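Local coordinates for fimbrial structural subunit (Actinomyces naeslundii, PDB 3QDH), which is probably the shaft subunit of type 2 fimbriae, represented here by its C-terminal domains, and helps mediate adhesion to streptococci and host cells in oral biofilms, at residues A[195-199]-A[268-272]. Residue numbers count along the deposited sequence, not the author numbering.
Sequences TCTKD and VTPVK
Residues 268-272 are an extended beta strand. Cys-196 to Lys-198 run nearly antiparallel along its outer face (end-to-end directions 167° apart). Cys-196 (-66/147) and Thr-197 (-119/161) are extended; Lys-198 (-71/-12) is not. CA atoms of Lys-198 and Pro-270 are 5.2 Å apart. Val-268 (chi1 t) points toward the loop, its CG1 3.8 Å from CB of Lys-198. Lys-198 (m, t, t, p) leaves sideways; its CE is 3.1 Å from O of Val-268, a close CH...O approach. Thr-269 turns away, onto Ile-285. Pro-270 sits centrally: its CB is 3.5 Å from O of Thr-197 and 4.0 Å from CB of Cys-196, its CG 3.7 Å from CG of Lys-198. Val-271 points inward onto Val-283 and Tyr-248. Lys-272 places CB 3.7 Å from SG of Cys-196 (chi1 m), then leads away. The Cys-196 to Cys-247 disulfide ties the loop to adjacent strand 245-254 of the SpaA-like prealbumin (CnaB-type) domain. Pro-270 lacks a backbone NH, and no hydrogen bond joins the segments: they meet through apolar and carbonyl-to-CH packing, beside that covalent tie.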
ATOM      1  N   THR A 195      18.599 -18.384   1.588  1.00 46.12           N
ATOM      2  CA  THR A 195      19.839 -17.642   1.802  1.00 46.37           C
ATOM      3  C   THR A 195      19.955 -16.577   0.714  1.00 46.50           C
ATOM      4  O   THR A 195      20.071 -16.903  -0.473  1.00 46.46           O
ATOM      5  CB  THR A 195      21.071 -18.581   1.771  1.00 46.48           C
ATOM      6  OG1 THR A 195      20.940 -19.576   2.795  1.00 46.32           O
ATOM      7  CG2 THR A 195      22.372 -17.794   1.982  1.00 46.42           C
ATOM      8  N   CYS A 196      19.921 -15.311   1.126  1.00 46.71           N
ATOM      9  CA  CYS A 196      19.919 -14.178   0.193  1.00 46.92           C
ATOM     10  C   CYS A 196      21.226 -14.038  -0.600  1.00 47.46           C
ATOM     11  O   CYS A 196      22.308 -14.334  -0.090  1.00 47.53           O
ATOM     12  CB  CYS A 196      19.586 -12.874   0.930  1.00 46.53           C
ATOM     13  SG  CYS A 196      17.949 -12.866   1.728  1.00 45.34           S
ATOM     14  N   THR A 197      21.098 -13.564  -1.838  1.00 48.00           N
ATOM     15  CA  THR A 197      22.185 -13.540  -2.822  1.00 48.81           C
ATOM     16  C   THR A 197      22.515 -12.106  -3.279  1.00 49.12           C
ATOM     17  O   THR A 197      21.701 -11.192  -3.120  1.00 49.24           O
ATOM     18  CB  THR A 197      21.814 -14.436  -4.045  1.00 48.77           C
ATOM     19  OG1 THR A 197      21.586 -15.781  -3.602  1.00 49.15           O
ATOM     20  CG2 THR A 197      22.907 -14.441  -5.103  1.00 49.07           C
ATOM     21  N   LYS A 198      23.709 -11.919  -3.844  1.00 49.54           N
ATOM     22  CA  LYS A 198      24.149 -10.620  -4.373  1.00 49.95           C
ATOM     23  C   LYS A 198      23.433 -10.186  -5.662  1.00 50.18           C
ATOM     24  O   LYS A 198      23.548  -9.030  -6.075  1.00 50.12           O
ATOM     25  CB  LYS A 198      25.665 -10.625  -4.615  1.00 50.00           C
ATOM     26  CG  LYS A 198      26.517 -10.536  -3.358  1.00 50.10           C
ATOM     27  CD  LYS A 198      28.006 -10.525  -3.709  1.00 50.32           C
ATOM     28  CE  LYS A 198      28.884 -10.212  -2.502  1.00 50.51           C
ATOM     29  NZ  LYS A 198      28.783 -11.212  -1.398  1.00 50.81           N
ATOM     30  N   ASP A 199      22.706 -11.112  -6.289  1.00 50.61           N
ATOM     31  CA  ASP A 199      22.029 -10.857  -7.570  1.00 51.02           C
ATOM     32  C   ASP A 199      20.893  -9.836  -7.473  1.00 51.08           C
ATOM     33  O   ASP A 199      19.948 -10.015  -6.701  1.00 51.22           O
ATOM     34  CB  ASP A 199      21.519 -12.168  -8.176  1.00 51.18           C
ATOM     35  CG  ASP A 199      22.615 -12.959  -8.856  1.00 51.74           C
ATOM     36  OD1 ASP A 199      23.086 -13.954  -8.266  1.00 52.58           O
ATOM     37  OD2 ASP A 199      23.020 -12.573  -9.975  1.00 52.30           O
ATOM     38  N   VAL A 268      28.961  -5.066  -2.635  1.00 41.39           N
ATOM     39  CA  VAL A 268      27.568  -5.524  -2.719  1.00 41.34           C
ATOM     40  C   VAL A 268      27.227  -6.474  -1.562  1.00 41.33           C
ATOM     41  O   VAL A 268      27.896  -7.487  -1.364  1.00 41.45           O
ATOM     42  CB  VAL A 268      27.278  -6.202  -4.091  1.00 41.49           C
ATOM     43  CG1 VAL A 268      25.886  -6.825  -4.116  1.00 41.61           C
ATOM     44  CG2 VAL A 268      27.439  -5.203  -5.245  1.00 41.23           C
ATOM     45  N   THR A 269      26.179  -6.139  -0.808  1.00 41.19           N
ATOM     46  CA  THR A 269      25.773  -6.925   0.358  1.00 40.99           C
ATOM     47  C   THR A 269      24.312  -7.393   0.261  1.00 40.88           C
ATOM     48  O   THR A 269      23.404  -6.570   0.114  1.00 40.63           O
ATOM     49  CB  THR A 269      25.989  -6.129   1.671  1.00 41.08           C
ATOM     50  OG1 THR A 269      27.345  -5.673   1.736  1.00 41.63           O
ATOM     51  CG2 THR A 269      25.687  -6.987   2.898  1.00 40.88           C
ATOM     52  N   PRO A 270      24.085  -8.720   0.333  1.00 40.69           N
ATOM     53  CA  PRO A 270      22.721  -9.251   0.421  1.00 40.45           C
ATOM     54  C   PRO A 270      22.132  -9.027   1.812  1.00 40.09           C
ATOM     55  O   PRO A 270      22.793  -9.309   2.811  1.00 40.08           O
ATOM     56  CB  PRO A 270      22.907 -10.755   0.170  1.00 40.49           C
ATOM     57  CG  PRO A 270      24.293 -10.905  -0.390  1.00 40.72           C
ATOM     58  CD  PRO A 270      25.080  -9.800   0.235  1.00 40.72           C
ATOM     59  N   VAL A 271      20.900  -8.522   1.876  1.00 39.84           N
ATOM     60  CA  VAL A 271      20.231  -8.283   3.162  1.00 39.49           C
ATOM     61  C   VAL A 271      18.859  -8.970   3.260  1.00 39.43           C
ATOM     62  O   VAL A 271      18.050  -8.889   2.337  1.00 39.14           O
ATOM     63  CB  VAL A 271      20.106  -6.765   3.496  1.00 39.54           C
ATOM     64  CG1 VAL A 271      21.479  -6.155   3.756  1.00 39.23           C
ATOM     65  CG2 VAL A 271      19.386  -6.003   2.383  1.00 39.47           C
ATOM     66  N   LYS A 272      18.624  -9.639   4.388  1.00 39.22           N
ATOM     67  CA  LYS A 272      17.366 -10.337   4.665  1.00 39.50           C
ATOM     68  C   LYS A 272      16.492  -9.507   5.604  1.00 39.16           C
ATOM     69  O   LYS A 272      16.791  -9.369   6.796  1.00 39.25           O
ATOM     70  CB  LYS A 272      17.646 -11.724   5.267  1.00 39.60           C
ATOM     71  CG  LYS A 272      16.403 -12.578   5.559  1.00 40.68           C
ATOM     72  CD  LYS A 272      16.775 -13.958   6.120  1.00 41.74           C
ATOM     73  CE  LYS A 272      17.197 -13.891   7.592  1.00 42.73           C
ATOM     74  NZ  LYS A 272      17.929 -15.111   8.059  1.00 43.18           N
TER